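Local coordinates for protein geobacter metallireducens SMUG1 (Geobacter metallireducens, PDB 5H93) that belongs to the uracil-DNA glycosylase superfamily, as a SMUG1-type member with a central parallel beta-sheet flanked by helices, at residues P62-M67 against P98-D103; V58-G63 against A138-L143. All coordinates share one frame; numbering follows the deposited sequence.

Contact 1 of 2, residues P62-M67 against P98-D103; sequences PGPWGM and PKKRVD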
ATOM      1  N   PRO A  62       3.867  -3.518  -1.457  1.00 33.55           N
ATOM      2  CA  PRO A  62       4.013  -2.920  -2.791  1.00 29.14           C
ATOM      3  C   PRO A  62       4.250  -3.919  -3.921  1.00 33.23           C
ATOM      4  O   PRO A  62       4.805  -4.996  -3.702  1.00 33.81           O
ATOM      5  CB  PRO A  62       5.237  -2.013  -2.628  1.00 33.84           C
ATOM      6  CG  PRO A  62       6.010  -2.615  -1.515  1.00 35.74           C
ATOM      7  CD  PRO A  62       4.964  -3.111  -0.561  1.00 32.38           C
ATOM      8  N   GLY A  63       3.815  -3.549  -5.122  1.00 31.50           N
ATOM      9  CA  GLY A  63       4.182  -4.268  -6.328  1.00 26.55           C
ATOM     10  C   GLY A  63       5.486  -3.691  -6.844  1.00 28.17           C
ATOM     11  O   GLY A  63       5.830  -2.555  -6.517  1.00 24.01           O
ATOM     12  N   PRO A  64       6.223  -4.467  -7.653  1.00 26.15           N
ATOM     13  CA  PRO A  64       7.550  -4.058  -8.130  1.00 28.20           C
ATOM     14  C   PRO A  64       7.534  -2.796  -8.993  1.00 28.09           C
ATOM     15  O   PRO A  64       8.526  -2.066  -9.019  1.00 21.45           O
ATOM     16  CB  PRO A  64       8.015  -5.268  -8.952  1.00 31.30           C
ATOM     17  CG  PRO A  64       6.764  -5.995  -9.314  1.00 26.62           C
ATOM     18  CD  PRO A  64       5.834  -5.793  -8.161  1.00 29.35           C
ATOM     19  N   TRP A  65       6.427  -2.536  -9.680  1.00 20.75           N
ATOM     20  CA  TRP A  65       6.366  -1.405 -10.600  1.00 25.65           C
ATOM     21  C   TRP A  65       5.508  -0.268 -10.058  1.00 23.55           C
ATOM     22  O   TRP A  65       5.322   0.750 -10.723  1.00 23.12           O
ATOM     23  CB  TRP A  65       5.839  -1.858 -11.963  1.00 26.65           C
ATOM     24  CG  TRP A  65       6.412  -3.167 -12.416  1.00 30.46           C
ATOM     25  CD1 TRP A  65       5.719  -4.296 -12.743  1.00 27.47           C
ATOM     26  CD2 TRP A  65       7.800  -3.488 -12.573  1.00 26.17           C
ATOM     27  NE1 TRP A  65       6.588  -5.297 -13.104  1.00 30.75           N
ATOM     28  CE2 TRP A  65       7.871  -4.827 -13.007  1.00 32.72           C
ATOM     29  CE3 TRP A  65       8.989  -2.774 -12.396  1.00 26.36           C
ATOM     30  CZ2 TRP A  65       9.083  -5.465 -13.264  1.00 37.33           C
ATOM     31  CZ3 TRP A  65      10.190  -3.409 -12.650  1.00 29.24           C
ATOM     32  CH2 TRP A  65      10.228  -4.741 -13.081  1.00 32.59           C
ATOM     33  N   GLY A  66       4.992  -0.443  -8.846  1.00 20.56           N
ATOM     34  CA  GLY A  66       4.140   0.558  -8.234  1.00 19.23           C
ATOM     35  C   GLY A  66       4.842   1.359  -7.156  1.00 22.57           C
ATOM     36  O   GLY A  66       5.657   2.236  -7.451  1.00 19.53           O
ATOM     37  N   MET A  67       4.526   1.049  -5.901  1.00 19.13           N
ATOM     38  CA  MET A  67       5.079   1.770  -4.759  1.00 21.22           C
ATOM     39  C   MET A  67       6.590   1.586  -4.654  1.00 23.40           C
ATOM     40  O   MET A  67       7.297   2.466  -4.163  1.00 26.10           O
ATOM     41  CB  MET A  67       4.401   1.313  -3.464  1.00 23.60           C
ATOM     42  CG  MET A  67       4.852   2.068  -2.223  1.00 24.92           C
ATOM     43  SD  MET A  67       3.927   1.611  -0.744  1.00 26.80           S
ATOM     44  CE  MET A  67       4.818   2.531   0.507  1.00 23.45           C
ATOM     45  N   PRO A  98      18.538  -6.764 -10.516  1.00 35.01           N
ATOM     46  CA  PRO A  98      18.539  -6.207 -11.876  1.00 28.96           C
ATOM     47  C   PRO A  98      17.283  -6.530 -12.689  1.00 26.13           C
ATOM     48  O   PRO A  98      16.987  -5.819 -13.650  1.00 28.37           O
ATOM     49  CB  PRO A  98      19.777  -6.850 -12.517  1.00 26.23           C
ATOM     50  CG  PRO A  98      20.058  -8.062 -11.689  1.00 36.15           C
ATOM     51  CD  PRO A  98      19.669  -7.682 -10.296  1.00 27.00           C
ATOM     52  N   LYS A  99      16.560  -7.582 -12.318  1.00 21.83           N
ATOM     53  CA  LYS A  99      15.331  -7.935 -13.023  1.00 27.08           C
ATOM     54  C   LYS A  99      14.152  -7.112 -12.518  1.00 33.58           C
ATOM     55  O   LYS A  99      13.075  -7.118 -13.114  1.00 32.98           O
ATOM     56  CB  LYS A  99      15.038  -9.430 -12.883  1.00 34.37           C
ATOM     57  CG  LYS A  99      15.986 -10.310 -13.681  1.00 35.57           C
ATOM     58  CD  LYS A  99      15.576 -11.768 -13.616  1.00 42.98           C
ATOM     59  CE  LYS A  99      16.486 -12.629 -14.473  1.00 48.63           C
ATOM     60  NZ  LYS A  99      16.523 -12.153 -15.884  1.00 49.50           N
ATOM     61  N   LYS A 100      14.364  -6.402 -11.416  1.00 32.38           N
ATOM     62  CA  LYS A 100      13.374  -5.464 -10.907  1.00 30.80           C
ATOM     63  C   LYS A 100      14.066  -4.177 -10.472  1.00 32.01           C
ATOM     64  O   LYS A 100      14.132  -3.850  -9.286  1.00 30.43           O
ATOM     65  CB  LYS A 100      12.574  -6.090  -9.765  1.00 28.36           C
ATOM     66  CG  LYS A 100      11.443  -6.977 -10.269  1.00 32.03           C
ATOM     67  CD  LYS A 100      11.046  -8.043  -9.270  1.00 33.69           C
ATOM     68  CE  LYS A 100       9.994  -8.967  -9.866  1.00 32.50           C
ATOM     69  NZ  LYS A 100       9.699 -10.118  -8.971  1.00 37.40           N
ATOM     70  N   ARG A 101      14.586  -3.463 -11.466  1.00 26.42           N
ATOM     71  CA  ARG A 101      15.334  -2.230 -11.262  1.00 32.95           C
ATOM     72  C   ARG A 101      14.416  -1.079 -10.875  1.00 31.64           C
ATOM     73  O   ARG A 101      13.272  -1.005 -11.326  1.00 28.43           O
ATOM     74  CB  ARG A 101      16.116  -1.880 -12.533  1.00 30.52           C
ATOM     75  CG  ARG A 101      17.060  -0.696 -12.401  1.00 40.09           C
ATOM     76  CD  ARG A 101      17.795  -0.413 -13.706  1.00 41.74           C
ATOM     77  NE  ARG A 101      16.924   0.161 -14.729  1.00 39.66           N
ATOM     78  CZ  ARG A 101      16.394  -0.527 -15.736  1.00 47.30           C
ATOM     79  NH1 ARG A 101      16.643  -1.824 -15.864  1.00 49.62           N
ATOM     80  NH2 ARG A 101      15.614   0.083 -16.620  1.00 41.10           N
ATOM     81  N   VAL A 102      14.921  -0.183 -10.036  1.00 31.92           N
ATOM     82  CA  VAL A 102      14.164   0.988  -9.624  1.00 26.32           C
ATOM     83  C   VAL A 102      14.557   2.193 -10.473  1.00 28.80           C
ATOM     84  O   VAL A 102      15.613   2.796 -10.270  1.00 28.34           O
ATOM     85  CB  VAL A 102      14.377   1.294  -8.129  1.00 28.65           C
ATOM     86  CG1 VAL A 102      13.709   2.608  -7.745  1.00 21.81           C
ATOM     87  CG2 VAL A 102      13.839   0.150  -7.281  1.00 25.93           C
ATOM     88  N   ASP A 103      13.706   2.522 -11.440  1.00 28.44           N
ATOM     89  CA  ASP A 103      13.933   3.665 -12.316  1.00 31.37           C
ATOM     90  C   ASP A 103      13.142   4.875 -11.833  1.00 29.75           C
ATOM     91  O   ASP A 103      13.193   5.946 -12.438  1.00 28.93           O
ATOM     92  CB  ASP A 103      13.551   3.326 -13.759  1.00 30.55           C
ATOM     93  CG  ASP A 103      14.490   2.314 -14.390  1.00 36.60           C
ATOM     94  OD1 ASP A 103      15.706   2.377 -14.114  1.00 34.06           O
ATOM     95  OD2 ASP A 103      14.012   1.457 -15.164  1.00 37.79           O
TER
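The type I beta turn from G63 to G66, in the loop after strand 55-59, meets the loop segment 98-103 through P64 and W65. The turn is closed by the bond from G66 N to G63 O, 3.3 Å. P64 CB sits 4.0 Å above the W65 plane, over the ring centre, so the proline covers one face of the indole. With CG of W65 anti to its carbonyl carbon (chi1 -42°), the indole lies against P64 and its six-membered ring reaches K100. W65 CH2 lies 3.8 Å from K100 CG, an oblique approach, and the lysine chain runs across the indole. P64 CB also touches K100 CG, at 4.1 Å. Near the plane of the ring, W65 CH2 is 3.7 Å from K99 O, and R101 O lies at the same edge. K100 itself extends beyond CG, and its NZ is bonded to G150 O. R101 makes a salt bridge to D103, with R101 NE 2.6 Å from D103 OD1, on the syn side of the carboxylate. The contact lies at the surface. Q69, in helix 67-70, bonds P64 O, R101 O and D103 N, and so ties both loops to that helix.

Contact 2 of 2, residues V58-G63 against A138-L143; sequences VGMNPG and ANYCPL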
ATOM      1  N   VAL A  58      -6.547  -0.390   2.783  1.00 26.37           N
ATOM      2  CA  VAL A  58      -5.258  -0.937   3.186  1.00 26.67           C
ATOM      3  C   VAL A  58      -4.765  -2.009   2.220  1.00 29.18           C
ATOM      4  O   VAL A  58      -5.392  -3.057   2.066  1.00 25.88           O
ATOM      5  CB  VAL A  58      -5.323  -1.538   4.603  1.00 27.91           C
ATOM      6  CG1 VAL A  58      -3.949  -2.031   5.035  1.00 22.95           C
ATOM      7  CG2 VAL A  58      -5.862  -0.513   5.590  1.00 23.00           C
ATOM      8  N   GLY A  59      -3.643  -1.735   1.565  1.00 30.81           N
ATOM      9  CA  GLY A  59      -3.005  -2.717   0.709  1.00 27.32           C
ATOM     10  C   GLY A  59      -2.055  -3.564   1.531  1.00 30.85           C
ATOM     11  O   GLY A  59      -1.645  -3.160   2.618  1.00 35.64           O
ATOM     12  N   MET A  60      -1.703  -4.738   1.020  1.00 32.84           N
ATOM     13  CA  MET A  60      -0.819  -5.637   1.750  1.00 33.00           C
ATOM     14  C   MET A  60       0.637  -5.180   1.667  1.00 31.31           C
ATOM     15  O   MET A  60       1.256  -4.871   2.686  1.00 30.89           O
ATOM     16  CB  MET A  60      -0.954  -7.068   1.226  1.00 31.02           C
ATOM     17  CG  MET A  60      -0.164  -8.085   2.033  1.00 38.11           C
ATOM     18  SD  MET A  60      -0.717  -8.166   3.749  1.00 41.97           S
ATOM     19  CE  MET A  60       0.833  -8.468   4.593  1.00 41.41           C
ATOM     20  N   ASN A  61       1.178  -5.141   0.452  1.00 31.65           N
ATOM     21  CA  ASN A  61       2.575  -4.768   0.234  1.00 35.58           C
ATOM     22  C   ASN A  61       2.791  -4.288  -1.206  1.00 31.62           C
ATOM     23  O   ASN A  61       1.981  -4.593  -2.082  1.00 35.21           O
ATOM     24  CB  ASN A  61       3.501  -5.947   0.582  1.00 35.61           C
ATOM     25  CG  ASN A  61       3.764  -6.867  -0.598  1.00 36.95           C
ATOM     26  OD1 ASN A  61       4.912  -7.060  -1.002  1.00 37.06           O
ATOM     27  ND2 ASN A  61       2.706  -7.454  -1.142  1.00 32.88           N
ATOM     28  N   PRO A  62       3.867  -3.518  -1.457  1.00 33.55           N
ATOM     29  CA  PRO A  62       4.013  -2.920  -2.791  1.00 29.14           C
ATOM     30  C   PRO A  62       4.250  -3.919  -3.921  1.00 33.23           C
ATOM     31  O   PRO A  62       4.805  -4.996  -3.702  1.00 33.81           O
ATOM     32  CB  PRO A  62       5.237  -2.013  -2.628  1.00 33.84           C
ATOM     33  CG  PRO A  62       6.010  -2.615  -1.515  1.00 35.74           C
ATOM     34  CD  PRO A  62       4.964  -3.111  -0.561  1.00 32.38           C
ATOM     35  N   GLY A  63       3.815  -3.549  -5.122  1.00 31.50           N
ATOM     36  CA  GLY A  63       4.182  -4.268  -6.328  1.00 26.55           C
ATOM     37  C   GLY A  63       5.486  -3.691  -6.844  1.00 28.17           C
ATOM     38  O   GLY A  63       5.830  -2.555  -6.517  1.00 24.01           O
ATOM     39  N   ALA A 138      -3.505   3.352   2.142  1.00 23.24           N
ATOM     40  CA  ALA A 138      -2.197   3.164   2.750  1.00 24.68           C
ATOM     41  C   ALA A 138      -1.713   1.735   2.551  1.00 26.35           C
ATOM     42  O   ALA A 138      -2.496   0.841   2.227  1.00 24.83           O
ATOM     43  CB  ALA A 138      -2.244   3.511   4.229  1.00 26.53           C
ATOM     44  N   ASN A 139      -0.417   1.526   2.745  1.00 24.81           N
ATOM     45  CA  ASN A 139       0.168   0.205   2.594  1.00 26.42           C
ATOM     46  C   ASN A 139       0.534  -0.385   3.952  1.00 29.35           C
ATOM     47  O   ASN A 139       1.198   0.262   4.759  1.00 30.32           O
ATOM     48  CB  ASN A 139       1.398   0.269   1.689  1.00 34.39           C
ATOM     49  CG  ASN A 139       1.722  -1.066   1.056  1.00 35.41           C
ATOM     50  OD1 ASN A 139       2.193  -1.982   1.726  1.00 42.96           O
ATOM     51  ND2 ASN A 139       1.476  -1.182  -0.245  1.00 38.92           N
ATOM     52  N   TYR A 140       0.087  -1.612   4.201  1.00 31.32           N
ATOM     53  CA  TYR A 140       0.341  -2.274   5.477  1.00 36.61           C
ATOM     54  C   TYR A 140       1.826  -2.564   5.667  1.00 35.84           C
ATOM     55  O   TYR A 140       2.421  -2.169   6.670  1.00 35.01           O
ATOM     56  CB  TYR A 140      -0.466  -3.570   5.572  1.00 34.14           C
ATOM     57  CG  TYR A 140      -0.153  -4.411   6.789  1.00 37.17           C
ATOM     58  CD1 TYR A 140      -0.659  -4.075   8.037  1.00 35.93           C
ATOM     59  CD2 TYR A 140       0.639  -5.548   6.687  1.00 38.63           C
ATOM     60  CE1 TYR A 140      -0.379  -4.844   9.153  1.00 38.53           C
ATOM     61  CE2 TYR A 140       0.926  -6.323   7.796  1.00 39.21           C
ATOM     62  CZ  TYR A 140       0.413  -5.968   9.025  1.00 46.16           C
ATOM     63  OH  TYR A 140       0.696  -6.736  10.131  1.00 46.88           O
ATOM     64  N   CYS A 141       2.418  -3.252   4.697  1.00 37.71           N
ATOM     65  CA  CYS A 141       3.831  -3.609   4.755  1.00 37.43           C
ATOM     66  C   CYS A 141       4.593  -3.000   3.585  1.00 32.85           C
ATOM     67  O   CYS A 141       4.431  -3.431   2.451  1.00 36.07           O
ATOM     68  CB  CYS A 141       3.997  -5.129   4.757  1.00 33.03           C
ATOM     69  SG  CYS A 141       5.706  -5.693   4.587  1.00 36.73           S
ATOM     70  N   PRO A 142       5.443  -2.004   3.864  1.00 34.97           N
ATOM     71  CA  PRO A 142       6.129  -1.265   2.798  1.00 33.50           C
ATOM     72  C   PRO A 142       7.294  -2.025   2.167  1.00 38.00           C
ATOM     73  O   PRO A 142       7.900  -1.516   1.229  1.00 38.25           O
ATOM     74  CB  PRO A 142       6.637  -0.021   3.523  1.00 35.08           C
ATOM     75  CG  PRO A 142       6.889  -0.497   4.908  1.00 39.76           C
ATOM     76  CD  PRO A 142       5.816  -1.513   5.202  1.00 36.60           C
ATOM     77  N   LEU A 143       7.597  -3.221   2.661  1.00 33.36           N
ATOM     78  CA  LEU A 143       8.763  -3.957   2.179  1.00 37.11           C
ATOM     79  C   LEU A 143       8.448  -4.855   0.986  1.00 31.52           C
ATOM     80  O   LEU A 143       7.412  -5.521   0.950  1.00 30.27           O
ATOM     81  CB  LEU A 143       9.363  -4.793   3.312  1.00 32.39           C
ATOM     82  CG  LEU A 143       9.898  -4.006   4.509  1.00 35.22           C
ATOM     83  CD1 LEU A 143      10.589  -4.931   5.498  1.00 37.46           C
ATOM     84  CD2 LEU A 143      10.840  -2.906   4.049  1.00 33.12           C
TER
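M60 O takes the backbone N-H of C141 at 2.8 Å, with an N-H...O angle of 151°. C141 CB also rests against this oxygen, at 3.4 Å. The bond lies just past the last bridge of strands 55-59 and 135-139 and ties together the loops that follow them. Within the strands, G59 pairs through both its N and its O. G59 N bonds A138 O, and G59 O accepts Y140 N at 2.8 Å. V58 pairs with A138, and G59 with N139. Further along, N61 CA makes a CA-H...O contact with C141 O at 3.2 Å. P62 lies against the C141-P142 backbone, with P62 CD 3.1 Å from C141 O.

Side chains pack beside the backbone bonds. V58 CG1 meets Y140 CB at 3.8 Å. M60 runs alongside Y140. M60 has CG anti to its backbone N (chi1 -174°) and then bends, which carries its methyl back to the ring. CE is 3.6 Å from Y140 CD2. The sulfur adds an oblique Met-aromatic contact, SD 5.2 Å from the ring centroid. Y140 OH is bonded to D171 OD1 and R196 NE, which anchors the ring to helices 160-181 and 191-200. C141 packs on L166 and C170 of helix 160-181.

The two segments therefore join adjacent strands of the four-stranded parallel sheet at their C-terminal ends. Polar backbone groups are paired in a buried setting, while aliphatic, sulfur and aromatic groups pack beside them. The acidic and basic partners of Y140 OH would probably polarise that hydroxyl and limit its rotation.

The two contacts share P62 and G63, so one run of chain leaves the sheet in contact 2 and enters the surface turn of contact 1. Their centres are 14 Å apart. Contact 2 is buried near the centre of the chain and rests on backbone bonds between parallel strands. Contact 1 is smaller and lies at the surface. It joins two loops by packing P64 and W65 on K100, and the W65 edge on backbone carbonyls. K100 NZ is bonded outside the two segments, and R101 pairs with D103 inside its own. The pair also touch directly, where M67 SD of 62-67 packs against the N139 side chain of 138-143. Helix 67-70 thus begins against the end of strand 135-139.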